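Local coordinates for protein aromatic-amino-acid transaminase TyrB (Burkholderia cenocepacia K56-2Valvano, PDB 4WD2) that probably catalyses the pyridoxal-phosphate-dependent transfer of amino groups between aromatic amino acids and 2-oxo acids, at residues G113-G118 / E139-I144; A327-S332 / S391-V396; R58-A63 / A299-A304. One frame throughout, in Å; residues are numbered along the deposited sequence. Where two conformers were deposited one is given.

Overall arrangement
The three contacts are helix-to-helix packings spread widely through one subunit of a fold-type I aminotransferase. Contact 1 lies nearest the centre of the chain, where helices 110-125 and 141-147 meet beside the central mixed sheet. Contact 3 joins helix 55-65 to helix 297-307, its centre about 27 Å from that of contact 1; along the chain, contact 1 is nested within the loop closed by contact 3. Contact 2 follows in sequence, about 33 Å from both others by centres, and seats helix 393-405 on helix 309-338, the long helix right after 297-307. Contacts 1 and 3 tie helices within the large domain, those of contact 3 being distant in sequence, whereas contact 2 lies in the small domain.

Contact 1. Residues G113-G118 / E139-I144; sequences GALKVG and ENHRFI
L115 and I144 meet through their terminal methyls, CD1 to CD1 at 4.3 Å, and form the apolar centre of the contact. I144 reaches across with two branches. With its CG1 opposite the carbonyl carbon (chi1 -68°) and the chain extended beyond, CD1 is carried toward L115, while CG2 rests 4.2 Å from CA of K116. A branched aliphatic residue suits this place, since it packs against a leucine and against the helix backbone at K116 at once.

A second apolar approach involves the ring of H141. L115 CD1 lies at the edge of the imidazole, close to its plane, 3.9 Å from CD2 and 4.0 Å from NE2 of H141. The H141 ring also pairs edge-to-face with W138 and meets H186 with the planes at about 80°. Both ring nitrogens are hydrogen-bonded, ND1 with S137 and NE2 with D219, which together fix the rotation of the ring. This is the large domain of fold-type I aminotransferases, and helix 141-147 forms the crossover between parallel strands 131-135 and 152-159. In relatives an aspartate like D219 faces the pyridine nitrogen of the cofactor, so H141 is probably a second-shell residue, and L115 backs its edge.

Polar contact between the segments runs through water. K116 NZ donates to water 1 at 2.8 Å, and the same water donates to I144 O at 2.7 Å. A lysine suits this position because its flexible chain can carry an ammonium group beyond the apolar patch; NZ also makes a salt bridge with D120. N290 of the second subunit packs on K116, placing this end of the contact at the dimer interface.

Contact 2. Residues A327-S332 / S391-V396; sequences ARMRQS and SNVGIV
V393 projects from the first turn of its helix between M329 and S332, which lie one helical turn apart on the facing surface. Its CB bond is directed at the other segment, and the two methyls are shared out by chi1 (66°), which sets CG2 anti to the backbone N. V393 CG2 meets S332 CB at 3.8 Å and lies 4.1 Å from S332 C, so the valine leans on the root of the serine and its backbone rather than on the hydroxyl. A compact branched side chain fits well here, where the nearest CA atoms, of S332 and V393, are 7.0 Å apart.

M329 comes in at a slant. Its CB does not face the partner directly, but bends at chi2 (-61°) and chi3 (97°) turn the end of the chain so that SD settles 4.1 Å from V393 CB. Methionine suits such a position because its unbranched chain can fold to follow a neighbour's contour; L388 packs on it as well.

The serine hydroxyl turns back to its own helix. S332 OG donates to R328 O at 2.8 Å, from above the carbonyl plane, while the backbone N of S332 reaches the same oxygen from the opposite face. One carbonyl therefore takes two donors, the hydroxyl donates its proton within the helix, and CB is left to make the apolar contact.

V393 also touches I333, one residue further along the first helix. Here the C-terminal helix 393-405 rests against the C-terminal part of helix 309-338, a packing that belongs to the small domain of fold-type I aminotransferases.

Contact 3. Residues R58-A63 / A299-A304; sequences REAETA and AKVVAA
A60 and A304 face each other through their methyls, CB to CB at 4.2 Å, and with V301 they make the apolar part of the contact. A60 CB also sits 4.2 Å from the carbonyl oxygen of V301 and 4.4 Å from its CG1, so the alanine methyl packs against backbone as well as side chain. Small residues suit this place: the CA atoms of A60 and V301 approach to 5.9 Å, and a methyl is enough to fill the contact. The helix segments cross steeply, at 115° between their directions, with axes 9.1 Å apart.

V301 divides its branches between two partners. Its chi1 (170°) puts CG1 anti to the backbone N, on the A60 side, while CG2 goes to E61, whose CG lies 3.8 Å from it. E61 thus contributes its aliphatic stem, and its extended chain carries the carboxylate past the valine methyl, an economical use of a charged residue at the partly exposed side of the helix pair. Y297 also packs on this glutamate, and V57 and L64 also touch V301.

Polar bonding stays within the helices. T62 OG1 donates to R58 O at 3.2 Å from above the carbonyl plane, on the part of helix 55-65 turned from the partner, and T62 N binds the same oxygen.

V302, pointing away from this contact, packs on F252 and F256, two residues before and after the cofactor-bearing K254. The contact is a steeply crossed helix pair in the large domain of fold-type I aminotransferases, joining segments 236 residues apart at their closest ends.

Contact 1. Residues G113-G118 / E139-I144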
loop_
_atom_site.group_PDB
_atom_site.type_symbol
_atom_site.label_atom_id
_atom_site.label_comp_id
_atom_site.label_asym_id
_atom_site.label_seq_id
_atom_site.Cartn_x
_atom_site.Cartn_y
_atom_site.Cartn_z
ATOM N N GLY A 113 -4.889 5.165 2.077
ATOM C CA GLY A 113 -3.717 4.748 2.818
ATOM C C GLY A 113 -3.441 5.665 3.990
ATOM O O GLY A 113 -2.992 5.221 5.044
ATOM N N ALA A 114 -3.726 6.950 3.810
ATOM C CA ALA A 114 -3.525 7.927 4.871
ATOM C C ALA A 114 -4.523 7.698 5.998
ATOM O O ALA A 114 -4.179 7.796 7.172
ATOM C CB ALA A 114 -3.648 9.337 4.327
ATOM N N LEU A 115 -5.764 7.385 5.631
ATOM C CA LEU A 115 -6.796 7.106 6.615
ATOM C C LEU A 115 -6.437 5.849 7.413
ATOM O O LEU A 115 -6.615 5.802 8.635
ATOM C CB LEU A 115 -8.155 6.949 5.927
ATOM C CG LEU A 115 -8.788 8.222 5.344
ATOM C CD1 LEU A 115 -9.924 7.872 4.381
ATOM C CD2 LEU A 115 -9.296 9.126 6.454
ATOM N N LYS A 116 -5.912 4.847 6.714
ATOM C CA LYS A 116 -5.520 3.589 7.340
ATOM C C LYS A 116 -4.367 3.769 8.312
ATOM O O LYS A 116 -4.444 3.308 9.447
ATOM C CB LYS A 116 -5.131 2.549 6.284
ATOM C CG LYS A 116 -4.613 1.234 6.863
ATOM C CD LYS A 116 -5.634 0.573 7.797
ATOM C CE LYS A 116 -5.240 -0.860 8.156
ATOM N NZ LYS A 116 -6.067 -1.359 9.292
ATOM N N VAL A 117 -3.290 4.407 7.856
ATOM C CA VAL A 117 -2.109 4.596 8.698
ATOM C C VAL A 117 -2.484 5.416 9.924
ATOM O O VAL A 117 -2.081 5.087 11.047
ATOM C CB VAL A 117 -0.952 5.285 7.926
ATOM C CG1 VAL A 117 0.130 5.750 8.887
ATOM C CG2 VAL A 117 -0.361 4.325 6.888
ATOM N N GLY A 118 -3.270 6.470 9.704
ATOM C CA GLY A 118 -3.778 7.284 10.791
ATOM C C GLY A 118 -4.627 6.490 11.775
ATOM O O GLY A 118 -4.440 6.598 12.990
ATOM N N GLU A 139 -18.255 6.117 1.463
ATOM C CA GLU A 139 -18.636 4.722 1.663
ATOM C C GLU A 139 -17.587 3.850 2.373
ATOM O O GLU A 139 -17.926 2.809 2.930
ATOM C CB GLU A 139 -18.987 4.082 0.310
ATOM C CG GLU A 139 -17.860 4.109 -0.735
ATOM C CD GLU A 139 -17.892 5.345 -1.629
ATOM O OE1 GLU A 139 -18.671 6.280 -1.340
ATOM O OE2 GLU A 139 -17.134 5.376 -2.624
ATOM N N ASN A 140 -16.325 4.262 2.372
ATOM C CA ASN A 140 -15.290 3.422 2.962
ATOM C C ASN A 140 -14.765 3.912 4.313
ATOM O O ASN A 140 -13.891 3.282 4.905
ATOM C CB ASN A 140 -14.141 3.268 1.969
ATOM C CG ASN A 140 -14.558 2.498 0.720
ATOM O OD1 ASN A 140 -15.279 1.503 0.800
ATOM N ND2 ASN A 140 -14.116 2.967 -0.441
ATOM N N HIS A 141 -15.315 5.017 4.806
ATOM C CA HIS A 141 -14.936 5.550 6.114
ATOM C C HIS A 141 -15.260 4.571 7.237
ATOM O O HIS A 141 -14.404 4.264 8.069
ATOM C CB HIS A 141 -15.641 6.882 6.378
ATOM C CG HIS A 141 -14.908 8.077 5.847
ATOM N ND1 HIS A 141 -15.543 9.262 5.552
ATOM C CD2 HIS A 141 -13.594 8.274 5.583
ATOM C CE1 HIS A 141 -14.652 10.140 5.117
ATOM N NE2 HIS A 141 -13.465 9.564 5.123
ATOM N N ARG A 142 -16.496 4.081 7.262
ATOM C CA ARG A 142 -16.903 3.145 8.303
ATOM C C ARG A 142 -16.094 1.864 8.212
ATOM O O ARG A 142 -15.643 1.331 9.229
ATOM C CB ARG A 142 -18.391 2.815 8.210
ATOM C CG ARG A 142 -18.836 1.801 9.266
ATOM C CD ARG A 142 -20.342 1.625 9.294
ATOM N NE ARG A 142 -21.036 2.825 9.759
ATOM C CZ ARG A 142 -21.255 3.114 11.039
ATOM N NH1 ARG A 142 -20.830 2.291 11.991
ATOM N NH2 ARG A 142 -21.899 4.225 11.368
ATOM N N PHE A 143 -15.904 1.384 6.987
ATOM C CA PHE A 143 -15.209 0.128 6.759
ATOM C C PHE A 143 -13.770 0.180 7.271
ATOM O O PHE A 143 -13.345 -0.693 8.030
ATOM C CB PHE A 143 -15.232 -0.230 5.268
ATOM C CG PHE A 143 -14.862 -1.664 4.978
ATOM C CD1 PHE A 143 -13.584 -1.995 4.559
ATOM C CD2 PHE A 143 -15.797 -2.681 5.118
ATOM C CE1 PHE A 143 -13.244 -3.307 4.286
ATOM C CE2 PHE A 143 -15.460 -4.001 4.844
ATOM C CZ PHE A 143 -14.182 -4.311 4.432
ATOM N N ILE A 144 -13.029 1.211 6.876
ATOM C CA ILE A 144 -11.636 1.351 7.285
ATOM C C ILE A 144 -11.508 1.450 8.808
ATOM O O ILE A 144 -10.726 0.722 9.417
ATOM C CB ILE A 144 -10.976 2.581 6.616
ATOM C CG1 ILE A 144 -10.838 2.358 5.108
ATOM C CG2 ILE A 144 -9.603 2.853 7.208
ATOM C CD1 ILE A 144 -10.362 3.594 4.342
HETATM O O HOH W 1 -8.724 -0.931 8.680
#

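Contact 2. Residues A327-S332 / S391-V396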
loop_
_atom_site.group_PDB
_atom_site.type_symbol
_atom_site.label_atom_id
_atom_site.label_comp_id
_atom_site.label_asym_id
_atom_site.label_seq_id
_atom_site.Cartn_x
_atom_site.Cartn_y
_atom_site.Cartn_z
ATOM N N ALA A 327 -18.242 23.923 -12.073
ATOM C CA ALA A 327 -19.126 25.023 -11.703
ATOM C C ALA A 327 -20.023 25.426 -12.870
ATOM O O ALA A 327 -21.195 25.746 -12.686
ATOM C CB ALA A 327 -18.317 26.208 -11.208
ATOM N N ARG A 328 -19.477 25.384 -14.082
ATOM C CA ARG A 328 -20.256 25.664 -15.283
ATOM C C ARG A 328 -21.360 24.627 -15.473
ATOM O O ARG A 328 -22.486 24.957 -15.843
ATOM C CB ARG A 328 -19.360 25.701 -16.518
ATOM C CG ARG A 328 -20.115 26.025 -17.789
ATOM C CD ARG A 328 -19.203 26.190 -18.990
ATOM N NE ARG A 328 -19.991 26.406 -20.199
ATOM C CZ ARG A 328 -20.294 25.452 -21.074
ATOM N NH1 ARG A 328 -19.857 24.220 -20.885
ATOM N NH2 ARG A 328 -21.025 25.734 -22.142
ATOM N N MET A 329 -21.043 23.366 -15.204
ATOM C CA MET A 329 -22.045 22.307 -15.331
ATOM C C MET A 329 -23.127 22.449 -14.264
ATOM O O MET A 329 -24.301 22.183 -14.521
ATOM C CB MET A 329 -21.396 20.921 -15.246
ATOM C CG MET A 329 -20.537 20.564 -16.459
ATOM S SD MET A 329 -21.457 20.528 -18.014
ATOM C CE MET A 329 -21.120 22.157 -18.698
ATOM N N ARG A 330 -22.735 22.865 -13.065
ATOM C CA ARG A 330 -23.714 23.103 -12.009
ATOM C C ARG A 330 -24.703 24.180 -12.447
ATOM O O ARG A 330 -25.912 24.017 -12.306
ATOM C CB ARG A 330 -23.021 23.502 -10.702
ATOM C CG ARG A 330 -22.310 22.343 -10.005
ATOM C CD ARG A 330 -21.772 22.755 -8.637
ATOM N NE ARG A 330 -21.189 21.620 -7.922
ATOM C CZ ARG A 330 -21.905 20.690 -7.297
ATOM N NH1 ARG A 330 -23.231 20.758 -7.296
ATOM N NH2 ARG A 330 -21.297 19.689 -6.678
ATOM N N GLN A 331 -24.182 25.273 -12.995
ATOM C CA GLN A 331 -25.039 26.354 -13.462
ATOM C C GLN A 331 -25.892 25.911 -14.658
ATOM O O GLN A 331 -27.070 26.252 -14.734
ATOM C CB GLN A 331 -24.203 27.587 -13.820
ATOM C CG GLN A 331 -25.028 28.863 -14.012
ATOM C CD GLN A 331 -25.627 29.381 -12.709
ATOM O OE1 GLN A 331 -24.905 29.857 -11.828
ATOM N NE2 GLN A 331 -26.946 29.278 -12.578
ATOM N N SER A 332 -25.304 25.130 -15.570
ATOM C CA SER A 332 -26.009 24.665 -16.764
ATOM C C SER A 332 -27.169 23.743 -16.421
ATOM O O SER A 332 -28.251 23.882 -16.990
ATOM C CB SER A 332 -25.058 23.949 -17.729
ATOM O OG SER A 332 -24.039 24.818 -18.194
ATOM N N SER A 391 -22.270 17.520 -24.082
ATOM C CA SER A 391 -22.962 16.481 -24.836
ATOM C C SER A 391 -24.195 15.951 -24.099
ATOM O O SER A 391 -25.104 15.420 -24.735
ATOM C CB SER A 391 -22.023 15.314 -25.149
ATOM O OG SER A 391 -21.957 14.411 -24.053
ATOM N N ASN A 392 -24.243 16.094 -22.774
ATOM C CA ASN A 392 -25.332 15.466 -22.023
ATOM C C ASN A 392 -26.070 16.320 -20.983
ATOM O O ASN A 392 -27.090 15.881 -20.447
ATOM C CB ASN A 392 -24.806 14.200 -21.329
ATOM C CG ASN A 392 -23.719 14.491 -20.300
ATOM O OD1 ASN A 392 -23.689 15.558 -19.678
ATOM N ND2 ASN A 392 -22.819 13.531 -20.114
ATOM N N VAL A 393 -25.573 17.516 -20.678
ATOM C CA VAL A 393 -26.153 18.286 -19.578
ATOM C C VAL A 393 -27.602 18.701 -19.882
ATOM O O VAL A 393 -28.437 18.747 -18.982
ATOM C CB VAL A 393 -25.288 19.533 -19.228
ATOM C CG1 VAL A 393 -25.268 20.539 -20.367
ATOM C CG2 VAL A 393 -25.766 20.179 -17.925
ATOM N N GLY A 394 -27.911 18.964 -21.147
ATOM C CA GLY A 394 -29.277 19.255 -21.533
ATOM C C GLY A 394 -30.176 18.042 -21.360
ATOM O O GLY A 394 -31.294 18.159 -20.859
ATOM N N ILE A 395 -29.679 16.879 -21.782
ATOM C CA ILE A 395 -30.392 15.610 -21.665
ATOM C C ILE A 395 -30.707 15.305 -20.202
ATOM O O ILE A 395 -31.821 14.920 -19.859
ATOM C CB ILE A 395 -29.565 14.456 -22.276
ATOM C CG1 ILE A 395 -29.592 14.535 -23.805
ATOM C CG2 ILE A 395 -30.069 13.099 -21.798
ATOM C CD1 ILE A 395 -28.666 13.544 -24.479
ATOM N N VAL A 396 -29.718 15.509 -19.342
ATOM C CA VAL A 396 -29.879 15.267 -17.915
ATOM C C VAL A 396 -30.877 16.230 -17.260
ATOM O O VAL A 396 -31.765 15.801 -16.523
ATOM C CB VAL A 396 -28.532 15.377 -17.190
ATOM C CG1 VAL A 396 -28.729 15.278 -15.681
ATOM C CG2 VAL A 396 -27.587 14.296 -17.692
#

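Contact 3. Residues R58-A63 / A299-A304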
loop_
_atom_site.group_PDB
_atom_site.type_symbol
_atom_site.label_atom_id
_atom_site.label_comp_id
_atom_site.label_asym_id
_atom_site.label_seq_id
_atom_site.Cartn_x
_atom_site.Cartn_y
_atom_site.Cartn_z
ATOM N N ARG A 58 1.882 14.559 -17.677
ATOM C CA ARG A 58 2.501 13.998 -18.874
ATOM C C ARG A 58 3.923 14.529 -19.045
ATOM O O ARG A 58 4.851 13.770 -19.303
ATOM C CB ARG A 58 1.660 14.318 -20.110
ATOM C CG ARG A 58 2.259 13.831 -21.422
ATOM C CD ARG A 58 1.397 14.264 -22.601
ATOM N NE ARG A 58 0.038 13.738 -22.500
ATOM C CZ ARG A 58 -0.343 12.566 -22.997
ATOM N NH1 ARG A 58 0.535 11.800 -23.641
ATOM N NH2 ARG A 58 -1.598 12.161 -22.859
ATOM N N GLU A 59 4.087 15.835 -18.868
ATOM C CA GLU A 59 5.380 16.482 -19.043
ATOM C C GLU A 59 6.401 15.996 -18.014
ATOM O O GLU A 59 7.572 15.820 -18.335
ATOM C CB GLU A 59 5.223 18.004 -18.959
ATOM N N ALA A 60 5.954 15.783 -16.779
ATOM C CA ALA A 60 6.814 15.251 -15.724
ATOM C C ALA A 60 7.251 13.820 -16.024
ATOM O O ALA A 60 8.426 13.470 -15.861
ATOM C CB ALA A 60 6.100 15.304 -14.378
ATOM N N GLU A 61 6.290 12.997 -16.441
ATOM C CA GLU A 61 6.546 11.611 -16.812
ATOM C C GLU A 61 7.558 11.521 -17.946
ATOM O O GLU A 61 8.466 10.679 -17.921
ATOM C CB GLU A 61 5.240 10.923 -17.213
ATOM C CG GLU A 61 4.317 10.645 -16.050
ATOM C CD GLU A 61 2.960 10.148 -16.494
ATOM O OE1 GLU A 61 2.611 10.350 -17.674
ATOM O OE2 GLU A 61 2.235 9.560 -15.660
ATOM N N THR A 62 7.397 12.392 -18.937
ATOM C CA THR A 62 8.356 12.512 -20.032
ATOM C C THR A 62 9.771 12.783 -19.513
ATOM O O THR A 62 10.731 12.136 -19.937
ATOM C CB THR A 62 7.951 13.634 -21.013
ATOM O OG1 THR A 62 6.798 13.229 -21.762
ATOM C CG2 THR A 62 9.087 13.942 -21.984
ATOM N N ALA A 63 9.899 13.736 -18.593
ATOM C CA ALA A 63 11.207 14.086 -18.042
ATOM C C ALA A 63 11.780 12.946 -17.202
ATOM O O ALA A 63 12.973 12.654 -17.273
ATOM C CB ALA A 63 11.114 15.356 -17.218
ATOM N N ALA A 299 4.960 9.063 -6.707
ATOM C CA ALA A 299 5.497 10.112 -5.841
ATOM C C ALA A 299 6.543 10.981 -6.559
ATOM O O ALA A 299 6.614 12.189 -6.334
ATOM C CB ALA A 299 6.092 9.501 -4.582
ATOM N N LYS A 300 7.355 10.366 -7.415
ATOM C CA LYS A 300 8.303 11.111 -8.239
ATOM C C LYS A 300 7.576 12.069 -9.169
ATOM O O LYS A 300 8.007 13.204 -9.345
ATOM C CB LYS A 300 9.183 10.165 -9.063
ATOM C CG LYS A 300 10.288 9.468 -8.282
ATOM C CD LYS A 300 11.370 10.432 -7.802
ATOM C CE LYS A 300 12.655 9.684 -7.462
ATOM N NZ LYS A 300 13.648 10.526 -6.724
ATOM N N VAL A 301 6.477 11.608 -9.764
ATOM C CA VAL A 301 5.681 12.440 -10.666
ATOM C C VAL A 301 5.101 13.630 -9.917
ATOM O O VAL A 301 5.237 14.777 -10.352
ATOM C CB VAL A 301 4.521 11.646 -11.325
ATOM C CG1 VAL A 301 3.579 12.591 -12.061
ATOM C CG2 VAL A 301 5.061 10.589 -12.277
ATOM N N VAL A 302 4.453 13.355 -8.790
ATOM C CA VAL A 302 3.851 14.408 -7.986
ATOM C C VAL A 302 4.907 15.392 -7.479
ATOM O O VAL A 302 4.720 16.606 -7.571
ATOM C CB VAL A 302 3.063 13.821 -6.795
ATOM C CG1 VAL A 302 2.710 14.913 -5.791
ATOM C CG2 VAL A 302 1.806 13.104 -7.292
ATOM N N ALA A 303 6.014 14.875 -6.954
ATOM C CA ALA A 303 7.086 15.738 -6.458
ATOM C C ALA A 303 7.682 16.601 -7.577
ATOM O O ALA A 303 8.021 17.765 -7.359
ATOM C CB ALA A 303 8.174 14.909 -5.794
ATOM N N ALA A 304 7.800 16.031 -8.771
ATOM C CA ALA A 304 8.326 16.769 -9.911
ATOM C C ALA A 304 7.372 17.885 -10.331
ATOM O O ALA A 304 7.806 18.976 -10.685
ATOM C CB ALA A 304 8.598 15.827 -11.083
#